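Local coordinates for protein mannose-6-phosphate isomerase (Bacillus subtilis, PDB 1QWR) that probably catalyses the reversible conversion of D-mannose 6-phosphate into D-fructose 6-phosphate, using one zinc ion per subunit, at residues A[100-105]-A[191-196]; A[116-121]-A[170-175]; A[195-200]-A[215-220]; A[85-90]-A[185-190]. All blocks are in the same frame, centred on the assembly; numbering follows the deposited sequence.

Interaction 1 of 4, residues A[100-105]-A[191-196]. With ZN (zinc ion), chain E; SO4 (sulfate ion), chain C.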
# COMPACT_ATOMS: atom_id res chain seq x y z
N VAL A 100 -11.67 -7.99 -6.29
CA VAL A 100 -12.22 -7.74 -4.97
C VAL A 100 -11.34 -8.49 -3.96
O VAL A 100 -10.85 -9.59 -4.24
CB VAL A 100 -13.68 -8.26 -4.84
CG1 VAL A 100 -13.76 -9.70 -5.27
CG2 VAL A 100 -14.16 -8.13 -3.39
N HIS A 101 -11.14 -7.90 -2.78
CA HIS A 101 -10.35 -8.54 -1.73
C HIS A 101 -11.31 -8.94 -0.63
O HIS A 101 -12.21 -8.17 -0.29
CB HIS A 101 -9.32 -7.57 -1.12
CG HIS A 101 -8.32 -7.07 -2.10
ND1 HIS A 101 -7.43 -7.91 -2.74
CD2 HIS A 101 -8.03 -5.82 -2.53
CE1 HIS A 101 -6.64 -7.19 -3.52
NE2 HIS A 101 -6.99 -5.92 -3.41
N PRO A 102 -11.14 -10.14 -0.08
CA PRO A 102 -12.04 -10.59 0.99
C PRO A 102 -11.69 -9.93 2.32
O PRO A 102 -10.60 -9.35 2.48
CB PRO A 102 -11.80 -12.09 1.03
CG PRO A 102 -10.33 -12.18 0.72
CD PRO A 102 -10.19 -11.21 -0.44
N ASP A 103 -12.62 -10.02 3.27
CA ASP A 103 -12.40 -9.47 4.60
C ASP A 103 -11.69 -10.56 5.41
O ASP A 103 -11.44 -11.65 4.88
CB ASP A 103 -13.75 -9.05 5.24
CG ASP A 103 -14.64 -10.23 5.62
OD1 ASP A 103 -14.41 -11.36 5.16
OD2 ASP A 103 -15.60 -10.01 6.38
N ASP A 104 -11.34 -10.27 6.66
CA ASP A 104 -10.62 -11.24 7.48
C ASP A 104 -11.34 -12.58 7.64
O ASP A 104 -10.72 -13.66 7.64
CB ASP A 104 -10.35 -10.68 8.89
CG ASP A 104 -9.34 -9.54 8.90
OD1 ASP A 104 -8.62 -9.35 7.89
OD2 ASP A 104 -9.26 -8.85 9.95
N TYR A 105 -12.66 -12.53 7.80
CA TYR A 105 -13.41 -13.77 7.97
C TYR A 105 -13.36 -14.65 6.72
O TYR A 105 -13.01 -15.83 6.80
CB TYR A 105 -14.88 -13.47 8.29
CG TYR A 105 -15.72 -14.72 8.31
CD1 TYR A 105 -15.60 -15.65 9.36
CD2 TYR A 105 -16.59 -15.01 7.26
CE1 TYR A 105 -16.34 -16.84 9.35
CE2 TYR A 105 -17.34 -16.19 7.24
CZ TYR A 105 -17.20 -17.10 8.29
OH TYR A 105 -17.93 -18.26 8.27
N SER A 191 -1.53 -9.21 3.45
CA SER A 191 -2.31 -10.25 2.80
C SER A 191 -2.06 -10.20 1.31
O SER A 191 -1.67 -9.15 0.79
CB SER A 191 -3.80 -9.99 3.08
OG SER A 191 -4.68 -10.64 2.16
N ASP A 192 -2.29 -11.32 0.61
CA ASP A 192 -2.13 -11.37 -0.84
C ASP A 192 -3.41 -11.99 -1.40
O ASP A 192 -3.41 -12.54 -2.50
CB ASP A 192 -0.90 -12.22 -1.21
CG ASP A 192 -0.50 -12.08 -2.68
OD1 ASP A 192 -0.67 -10.99 -3.28
OD2 ASP A 192 0.03 -13.07 -3.22
N ALA A 193 -4.49 -11.89 -0.64
CA ALA A 193 -5.79 -12.45 -1.04
C ALA A 193 -6.51 -11.58 -2.07
O ALA A 193 -7.05 -10.50 -1.75
CB ALA A 193 -6.66 -12.65 0.17
N THR A 194 -6.54 -12.08 -3.31
CA THR A 194 -7.16 -11.35 -4.41
C THR A 194 -8.02 -12.23 -5.30
O THR A 194 -7.57 -13.28 -5.74
CB THR A 194 -6.08 -10.72 -5.30
OG1 THR A 194 -5.32 -9.79 -4.52
CG2 THR A 194 -6.72 -9.99 -6.49
N TYR A 195 -9.25 -11.79 -5.56
CA TYR A 195 -10.16 -12.54 -6.42
C TYR A 195 -10.42 -11.69 -7.67
O TYR A 195 -11.06 -10.64 -7.59
CB TYR A 195 -11.49 -12.83 -5.69
CG TYR A 195 -11.32 -13.60 -4.39
CD1 TYR A 195 -10.37 -14.63 -4.28
CD2 TYR A 195 -12.11 -13.32 -3.27
CE1 TYR A 195 -10.23 -15.35 -3.09
CE2 TYR A 195 -11.98 -14.03 -2.09
CZ TYR A 195 -11.04 -15.04 -2.00
OH TYR A 195 -10.90 -15.74 -0.82
N ARG A 196 -9.90 -12.13 -8.81
CA ARG A 196 -10.07 -11.39 -10.06
C ARG A 196 -11.33 -11.81 -10.78
O ARG A 196 -11.67 -12.99 -10.80
CB ARG A 196 -8.92 -11.67 -11.02
CG ARG A 196 -7.56 -11.44 -10.45
CD ARG A 196 -6.53 -11.39 -11.57
NE ARG A 196 -5.19 -11.26 -11.02
CZ ARG A 196 -4.41 -12.29 -10.73
NH1 ARG A 196 -4.83 -13.52 -10.94
NH2 ARG A 196 -3.22 -12.07 -10.21
ZN ZN E . -6.27 -3.99 -4.84
S SO4 C . -3.49 -7.57 -10.16
O1 SO4 C . -4.28 -7.18 -11.36
O2 SO4 C . -2.12 -7.91 -10.55
O3 SO4 C . -4.13 -8.71 -9.48
O4 SO4 C . -3.46 -6.42 -9.23
O HOH W 1 -4.12 -4.77 -3.59

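Interaction 2 of 4, residues A[116-121]-A[170-175]. With ZN (zinc ion), chain E.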
# COMPACT_ATOMS: atom_id res chain seq x y z
N GLY A 116 -7.57 -10.55 5.67
CA GLY A 116 -8.36 -9.93 4.61
C GLY A 116 -7.49 -8.82 4.03
O GLY A 116 -6.35 -8.63 4.49
N LYS A 117 -7.99 -8.07 3.06
CA LYS A 117 -7.15 -7.01 2.48
C LYS A 117 -7.86 -5.66 2.26
O LYS A 117 -8.13 -5.24 1.13
CB LYS A 117 -6.52 -7.49 1.16
CG LYS A 117 -5.24 -6.78 0.65
CD LYS A 117 -4.60 -7.73 -0.43
CE LYS A 117 -3.37 -7.25 -1.13
NZ LYS A 117 -3.66 -6.16 -2.07
N THR A 118 -8.19 -5.00 3.36
CA THR A 118 -8.72 -3.64 3.28
C THR A 118 -7.43 -2.87 2.93
O THR A 118 -6.35 -3.25 3.38
CB THR A 118 -9.27 -3.21 4.63
OG1 THR A 118 -10.57 -3.79 4.79
CG2 THR A 118 -9.38 -1.67 4.74
N GLU A 119 -7.53 -1.83 2.10
CA GLU A 119 -6.35 -1.10 1.68
C GLU A 119 -6.70 0.34 1.31
O GLU A 119 -7.85 0.74 1.37
CB GLU A 119 -5.72 -1.79 0.47
CG GLU A 119 -6.72 -1.86 -0.69
CD GLU A 119 -6.18 -2.58 -1.91
OE1 GLU A 119 -5.25 -3.38 -1.76
OE2 GLU A 119 -6.72 -2.34 -3.01
N CYS A 120 -5.69 1.11 0.94
CA CYS A 120 -5.92 2.48 0.53
C CYS A 120 -4.83 2.91 -0.44
O CYS A 120 -3.72 2.32 -0.49
CB CYS A 120 -6.00 3.40 1.76
SG CYS A 120 -4.42 3.56 2.63
N TRP A 121 -5.15 3.92 -1.24
CA TRP A 121 -4.23 4.41 -2.25
C TRP A 121 -3.95 5.89 -2.15
O TRP A 121 -4.88 6.69 -2.01
CB TRP A 121 -4.81 4.19 -3.66
CG TRP A 121 -5.12 2.80 -4.00
CD1 TRP A 121 -4.40 1.69 -3.70
CD2 TRP A 121 -6.25 2.35 -4.77
NE1 TRP A 121 -5.00 0.57 -4.24
CE2 TRP A 121 -6.14 0.96 -4.90
CE3 TRP A 121 -7.34 3.01 -5.37
CZ2 TRP A 121 -7.08 0.19 -5.60
CZ3 TRP A 121 -8.28 2.25 -6.07
CH2 TRP A 121 -8.14 0.85 -6.17
N VAL A 170 -10.14 1.80 0.33
CA VAL A 170 -10.77 0.66 -0.36
C VAL A 170 -11.09 -0.47 0.61
O VAL A 170 -10.30 -1.39 0.79
CB VAL A 170 -9.84 0.11 -1.47
CG1 VAL A 170 -10.63 -0.86 -2.37
CG2 VAL A 170 -9.27 1.26 -2.28
N PRO A 171 -12.27 -0.41 1.24
CA PRO A 171 -12.67 -1.45 2.19
C PRO A 171 -12.68 -2.80 1.50
O PRO A 171 -12.97 -2.88 0.31
CB PRO A 171 -14.08 -1.03 2.59
CG PRO A 171 -14.08 0.46 2.39
CD PRO A 171 -13.29 0.64 1.13
N SER A 172 -12.35 -3.87 2.22
CA SER A 172 -12.40 -5.19 1.62
C SER A 172 -13.87 -5.35 1.19
O SER A 172 -14.79 -4.78 1.82
CB SER A 172 -12.03 -6.26 2.64
OG SER A 172 -12.87 -6.18 3.77
N GLY A 173 -14.09 -6.10 0.11
CA GLY A 173 -15.44 -6.30 -0.42
C GLY A 173 -15.72 -5.32 -1.56
O GLY A 173 -16.76 -5.42 -2.23
N THR A 174 -14.82 -4.37 -1.78
CA THR A 174 -15.01 -3.37 -2.83
C THR A 174 -14.49 -3.85 -4.17
O THR A 174 -13.34 -4.26 -4.27
CB THR A 174 -14.27 -2.04 -2.49
OG1 THR A 174 -14.71 -1.56 -1.22
CG2 THR A 174 -14.53 -0.98 -3.55
N LEU A 175 -15.34 -3.82 -5.20
CA LEU A 175 -14.92 -4.22 -6.54
C LEU A 175 -14.11 -3.04 -7.03
O LEU A 175 -14.57 -1.89 -6.98
CB LEU A 175 -16.14 -4.44 -7.44
CG LEU A 175 -15.81 -5.01 -8.81
CD1 LEU A 175 -15.27 -6.43 -8.69
CD2 LEU A 175 -17.08 -4.98 -9.66
ZN ZN E . -6.27 -3.99 -4.84
O HOH W 2 -9.96 -3.91 -0.41
O HOH W 3 -10.41 -6.50 5.72
O HOH W 1 -4.12 -4.77 -3.59

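Interaction 3 of 4, residues A[195-200]-A[215-220]. With SO4 (sulfate ion), chain C.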
# COMPACT_ATOMS: atom_id res chain seq x y z
N TYR A 195 -9.25 -11.79 -5.56
CA TYR A 195 -10.16 -12.54 -6.42
C TYR A 195 -10.42 -11.69 -7.67
O TYR A 195 -11.06 -10.64 -7.59
CB TYR A 195 -11.49 -12.83 -5.69
CG TYR A 195 -11.32 -13.60 -4.39
CD1 TYR A 195 -10.37 -14.63 -4.28
CD2 TYR A 195 -12.11 -13.32 -3.27
CE1 TYR A 195 -10.23 -15.35 -3.09
CE2 TYR A 195 -11.98 -14.03 -2.09
CZ TYR A 195 -11.04 -15.04 -2.00
OH TYR A 195 -10.90 -15.74 -0.82
N ARG A 196 -9.90 -12.13 -8.81
CA ARG A 196 -10.07 -11.39 -10.06
C ARG A 196 -11.33 -11.81 -10.78
O ARG A 196 -11.67 -12.99 -10.80
CB ARG A 196 -8.92 -11.67 -11.02
CG ARG A 196 -7.56 -11.44 -10.45
CD ARG A 196 -6.53 -11.39 -11.57
NE ARG A 196 -5.19 -11.26 -11.02
CZ ARG A 196 -4.41 -12.29 -10.73
NH1 ARG A 196 -4.83 -13.52 -10.94
NH2 ARG A 196 -3.22 -12.07 -10.21
N VAL A 197 -12.03 -10.84 -11.38
CA VAL A 197 -13.22 -11.18 -12.14
C VAL A 197 -12.95 -10.95 -13.63
O VAL A 197 -13.59 -11.56 -14.47
CB VAL A 197 -14.46 -10.35 -11.71
CG1 VAL A 197 -14.68 -10.50 -10.20
CG2 VAL A 197 -14.30 -8.89 -12.07
N TYR A 198 -11.97 -10.10 -13.94
CA TYR A 198 -11.65 -9.80 -15.33
C TYR A 198 -10.23 -9.26 -15.48
O TYR A 198 -9.81 -8.40 -14.70
CB TYR A 198 -12.63 -8.76 -15.88
CG TYR A 198 -12.47 -8.50 -17.36
CD1 TYR A 198 -12.41 -9.55 -18.27
CD2 TYR A 198 -12.41 -7.19 -17.85
CE1 TYR A 198 -12.30 -9.31 -19.65
CE2 TYR A 198 -12.31 -6.95 -19.23
CZ TYR A 198 -12.25 -8.02 -20.12
OH TYR A 198 -12.12 -7.79 -21.47
N ASP A 199 -9.51 -9.76 -16.48
CA ASP A 199 -8.12 -9.33 -16.71
C ASP A 199 -7.85 -9.00 -18.18
O ASP A 199 -6.74 -9.19 -18.68
CB ASP A 199 -7.14 -10.41 -16.24
CG ASP A 199 -5.72 -9.89 -16.12
OD1 ASP A 199 -5.55 -8.72 -15.73
OD2 ASP A 199 -4.77 -10.65 -16.39
N TYR A 200 -8.90 -8.53 -18.86
CA TYR A 200 -8.79 -8.12 -20.25
C TYR A 200 -8.25 -9.18 -21.21
O TYR A 200 -7.70 -8.85 -22.26
CB TYR A 200 -7.92 -6.86 -20.30
CG TYR A 200 -8.48 -5.73 -19.48
CD1 TYR A 200 -9.56 -4.97 -19.95
CD2 TYR A 200 -7.99 -5.45 -18.20
CE1 TYR A 200 -10.14 -3.97 -19.16
CE2 TYR A 200 -8.56 -4.45 -17.41
CZ TYR A 200 -9.63 -3.71 -17.89
OH TYR A 200 -10.20 -2.72 -17.13
N ALA A 215 -16.46 -17.08 -8.58
CA ALA A 215 -17.31 -17.44 -7.44
C ALA A 215 -16.87 -16.73 -6.17
O ALA A 215 -17.68 -16.09 -5.50
CB ALA A 215 -17.27 -18.96 -7.22
N LYS A 216 -15.59 -16.84 -5.86
CA LYS A 216 -15.09 -16.20 -4.65
C LYS A 216 -15.27 -14.69 -4.68
O LYS A 216 -15.58 -14.09 -3.66
CB LYS A 216 -13.61 -16.56 -4.43
CG LYS A 216 -13.41 -17.98 -3.91
CD LYS A 216 -11.96 -18.27 -3.59
CE LYS A 216 -11.79 -19.59 -2.87
NZ LYS A 216 -10.37 -19.84 -2.51
N ALA A 217 -15.06 -14.08 -5.84
CA ALA A 217 -15.22 -12.64 -5.96
C ALA A 217 -16.66 -12.25 -5.67
O ALA A 217 -16.94 -11.29 -4.94
CB ALA A 217 -14.84 -12.16 -7.37
N VAL A 218 -17.59 -12.99 -6.25
CA VAL A 218 -19.00 -12.67 -6.03
C VAL A 218 -19.36 -12.88 -4.56
O VAL A 218 -20.09 -12.08 -3.96
CB VAL A 218 -19.89 -13.52 -6.95
CG1 VAL A 218 -21.35 -13.23 -6.67
CG2 VAL A 218 -19.56 -13.18 -8.42
N ASN A 219 -18.84 -13.95 -3.96
CA ASN A 219 -19.11 -14.22 -2.55
C ASN A 219 -18.53 -13.12 -1.65
O ASN A 219 -19.14 -12.72 -0.66
CB ASN A 219 -18.51 -15.56 -2.14
CG ASN A 219 -19.45 -16.72 -2.40
OD1 ASN A 219 -20.43 -16.91 -1.68
ND2 ASN A 219 -19.16 -17.50 -3.43
N ALA A 220 -17.34 -12.63 -1.98
CA ALA A 220 -16.71 -11.61 -1.14
C ALA A 220 -17.17 -10.20 -1.38
O ALA A 220 -17.00 -9.31 -0.52
CB ALA A 220 -15.19 -11.68 -1.31
S SO4 C . -3.49 -7.57 -10.16
O1 SO4 C . -4.28 -7.18 -11.36
O2 SO4 C . -2.12 -7.91 -10.55
O3 SO4 C . -4.13 -8.71 -9.48
O4 SO4 C . -3.46 -6.42 -9.23

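Interaction 4 of 4, residues A[85-90]-A[185-190]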
# COMPACT_ATOMS: atom_id res chain seq x y z
N LEU A 85 0.49 -4.97 8.54
CA LEU A 85 0.35 -4.25 7.29
C LEU A 85 1.33 -4.63 6.19
O LEU A 85 2.27 -5.40 6.40
CB LEU A 85 0.45 -2.75 7.60
CG LEU A 85 -0.57 -2.17 8.61
CD1 LEU A 85 -0.24 -0.71 8.92
CD2 LEU A 85 -1.98 -2.27 8.03
N LEU A 86 1.10 -4.04 5.02
CA LEU A 86 1.95 -4.25 3.86
C LEU A 86 1.89 -2.96 3.05
O LEU A 86 0.80 -2.47 2.76
CB LEU A 86 1.44 -5.44 3.05
CG LEU A 86 1.96 -5.63 1.62
CD1 LEU A 86 3.48 -5.84 1.63
CD2 LEU A 86 1.23 -6.86 1.03
N THR A 87 3.06 -2.40 2.73
CA THR A 87 3.11 -1.16 1.98
C THR A 87 3.84 -1.41 0.67
O THR A 87 4.94 -1.97 0.65
CB THR A 87 3.88 -0.08 2.75
OG1 THR A 87 3.27 0.11 4.04
CG2 THR A 87 3.87 1.23 1.99
N LYS A 88 3.23 -0.93 -0.42
CA LYS A 88 3.82 -1.09 -1.74
C LYS A 88 3.83 0.20 -2.54
O LYS A 88 3.03 1.12 -2.29
CB LYS A 88 3.00 -2.06 -2.58
CG LYS A 88 2.83 -3.45 -2.00
CD LYS A 88 1.88 -4.24 -2.93
CE LYS A 88 1.47 -5.59 -2.36
NZ LYS A 88 0.62 -6.29 -3.37
N LEU A 89 4.75 0.24 -3.51
CA LEU A 89 4.81 1.31 -4.52
C LEU A 89 4.36 0.56 -5.78
O LEU A 89 4.90 -0.53 -6.09
CB LEU A 89 6.24 1.83 -4.71
CG LEU A 89 6.64 2.91 -3.69
CD1 LEU A 89 8.14 3.23 -3.88
CD2 LEU A 89 5.79 4.18 -3.89
N LEU A 90 3.37 1.10 -6.50
CA LEU A 90 2.82 0.44 -7.68
C LEU A 90 3.04 1.26 -8.95
O LEU A 90 2.69 2.44 -9.00
CB LEU A 90 1.32 0.22 -7.53
CG LEU A 90 0.84 -0.47 -6.25
CD1 LEU A 90 -0.69 -0.46 -6.21
CD2 LEU A 90 1.37 -1.88 -6.20
N LEU A 185 1.19 4.76 -3.86
CA LEU A 185 1.73 4.24 -2.59
C LEU A 185 0.47 3.58 -1.98
O LEU A 185 -0.49 4.26 -1.57
CB LEU A 185 2.27 5.36 -1.69
CG LEU A 185 3.02 4.97 -0.39
CD1 LEU A 185 2.09 4.23 0.56
CD2 LEU A 185 4.21 4.10 -0.72
N GLU A 186 0.48 2.24 -1.94
CA GLU A 186 -0.63 1.45 -1.44
C GLU A 186 -0.35 0.89 -0.05
O GLU A 186 0.62 0.16 0.14
CB GLU A 186 -0.88 0.30 -2.42
CG GLU A 186 -2.13 -0.53 -2.17
CD GLU A 186 -2.24 -1.65 -3.18
OE1 GLU A 186 -1.33 -2.50 -3.20
OE2 GLU A 186 -3.21 -1.66 -3.97
N THR A 187 -1.20 1.23 0.91
CA THR A 187 -1.02 0.71 2.26
C THR A 187 -2.16 -0.29 2.45
O THR A 187 -3.30 0.04 2.21
CB THR A 187 -1.05 1.85 3.30
OG1 THR A 187 0.01 2.78 3.01
CG2 THR A 187 -0.83 1.30 4.73
N GLN A 188 -1.84 -1.51 2.85
CA GLN A 188 -2.88 -2.54 2.98
C GLN A 188 -2.61 -3.49 4.15
O GLN A 188 -1.57 -3.40 4.81
CB GLN A 188 -2.92 -3.32 1.66
CG GLN A 188 -1.66 -4.17 1.39
CD GLN A 188 -1.17 -4.05 -0.07
OE1 GLN A 188 -0.49 -3.08 -0.44
NE2 GLN A 188 -1.52 -5.03 -0.88
N GLN A 189 -3.56 -4.37 4.45
CA GLN A 189 -3.32 -5.35 5.50
C GLN A 189 -2.30 -6.29 4.87
O GLN A 189 -2.21 -6.37 3.65
CB GLN A 189 -4.56 -6.17 5.82
CG GLN A 189 -5.69 -5.37 6.42
CD GLN A 189 -6.84 -6.26 6.78
OE1 GLN A 189 -6.82 -6.95 7.80
NE2 GLN A 189 -7.85 -6.27 5.93
N ASN A 190 -1.58 -7.02 5.73
CA ASN A 190 -0.56 -8.01 5.32
C ASN A 190 -1.27 -9.25 4.75
O ASN A 190 -1.60 -10.21 5.45
CB ASN A 190 0.27 -8.35 6.56
CG ASN A 190 1.30 -9.43 6.31
OD1 ASN A 190 1.61 -9.77 5.16
ND2 ASN A 190 1.85 -9.98 7.39
O HOH W 4 2.28 2.64 4.55
O HOH W 5 -1.52 -4.94 -4.24

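Interaction 1 of 4, residues A[100-105]-A[191-196]
H101 reaches the zinc through NE2, 2.5 Å from the metal, while E119, H176 and a water supply the other ligands. Its ring is held from the far side: ND1 donates to A193 O at 2.8 Å, with an N-H...O angle of 156°, onto a lone pair of that carbonyl and close to the ring plane. Because ND1 carries the proton, NE2 has its lone pair for the metal, and the carbonyl probably makes the imidazole a stronger zinc ligand. CG lies anti to the carbonyl carbon (chi1 -62°), and T194 runs alongside, bringing OG1 to the ring edge 3.1 Å from CE1. One residue before the ligand, V100 and Y195 form an antiparallel hydrogen-bonded pair, V100 N to Y195 O and Y195 N to V100 O, in a short two-stranded ribbon of the cupin-type catalytic region. On its other flank P102 wedges between A193 and the tyrosine: CG lies 3.7 Å from A193 CB, and the P102 and Y195 side chains cross at about a right angle, with P102 CB 3.7 Å from Y195 CE2. Further out R196, probably an active-site residue, is extended from CG to NE and gives NE to sulfate O3 at 3.2 Å. That sulfate, probably from the crystallisation liquor, is also bound by S97, K99, K18, W20 and R210 and may occupy the place of the substrate's phosphate.

Interaction 2 of 4, residues A[116-121]-A[170-175]
V170 meets two side chains of 116-121, each differently. Its CG2 sits over the face of the six-membered ring of W121, 3.8 Å from that ring's centroid and almost exactly on the normal, a CH-pi contact. E119 lies side by side with V170 and points the same way, its CG 3.8 Å from V170 CB. That glutamate starts from the crowded position, CG between backbone N and carbonyl carbon (chi1 59°), then runs extended so that OE2 binds zinc at 2.5 Å. K117 NZ makes a salt bridge with the other oxygen, OE1, at 3.2 Å, the hydrogen bond within it being weak, and this would probably help keep the carboxylate ionised. E119 and V170 form an antiparallel hydrogen-bonded pair, N to O both ways, where strands 119-126 and 167-170 meet in the sheet of the cupin fold. Beyond this pair the chain folds into a type II turn from P171 to T174, whose P171 O accepts from both T174 N and T174 OG1. The entrance to the turn is held by T118: OG1 accepts from S172 N at 3.1 Å, N-H...O angle 153°, and a water links it to S172 OG. A valine here would remove that acceptor and would probably leave S172 N without its bond and the turn less well fixed. A second water lies 2.7 Å from K117 O and 2.8 Å from V170 O.

Interaction 3 of 4, residues A[195-200]-A[215-220]
Helix 214-220 packs against the two-stranded ribbon formed by 195-198 and 98-100, and the aromatic ring of Y195 is the main surface between them. K216 comes down on one face: CB stands 3.5 Å from the ring centroid, 3° off the normal, a CH-pi contact over the centre. The lysine then runs extended across the ring, passing CE1 of Y195 at 3.4 Å with its CD. Both polar ends finish on the same carboxylate, since Y195 OH hydrogen-bonds to E111 and K216 NZ makes a salt bridge with it. At the ring edge, near its plane, A220 CB lies 4.0 Å from Y195 CD2, and at the root of the side chain A217 CB packs against Y195 CB. An alanine in place of Y195 would remove the ring that K216 and A220 rest on and one hydrogen-bond partner of E111, and would probably loosen the helix on the ribbon. Just beyond, V197 and Y198 both face I98 in a classic beta bulge, where the strand turns a corner. V197 reaches the helix with CG1, anti to its own carbonyl carbon, and presses on A217 CB at 3.3 Å, tighter than usual van der Waals contact.

Interaction 4 of 4, residues A[85-90]-A[185-190]
Strands 85-92 and 182-189 run antiparallel, the axes of their segments 4.4 Å apart at closest approach and at 160° between chain directions. They are neighbours in the sheet of the cupin fold, with L86-Q188 and K88-E186 as hydrogen-bonded pairs and L85-Q189, T87-T187 and L89-L185 as non-hydrogen-bonded ones. L86, K88, E186 and Q188 share one face, the side on which the side chain of E186 comes to about 4 Å from the zinc. Here K88 and E186 lie side by side, pointing the same way, but their charged atoms stay 4.3 Å apart, NZ to OE1. A water fills the gap, accepting from K88 NZ and donating to E186 OE1, 2.7 Å from each. Each charge has a second partner: K88 NZ a salt bridge to E40, E186 OE2 the indole NH of W121. L90 lays CD1 against the same carboxylate, 3.6 Å from E186 OE2. On the other face, methyl packing covers one end, with L89 CD2 3.5 Å from L185 CD2, while T87 and T187 share a water bound to both OG1 atoms. Where strand 182-189 ends, N190 has CG anti to its backbone N and sends ND2 to F83 O, with its CB 3.6 Å from L85 O.

Interactions 1 and 2 meet at the zinc, their centres about 8 Å apart, each giving it a ligand and sharing the zinc-bound water; the backbones also join directly, H101 O with G173 N at 2.8 Å. Interaction 4, whose centre is about 11 Å from that of interaction 2, supplies the neighbouring strands: W121 NE1 joins E186 OE2 at 2.9 Å, and C120 N bonds to T187 O. Interaction 3 takes over Y195 and R196 from interaction 1 and backs it with a helix, V100 CG1 touching A217 CA, while R196 reaches from the same strand to the sulfate. Interactions 3 and 4 do not touch, with nearest atoms about 10 Å apart.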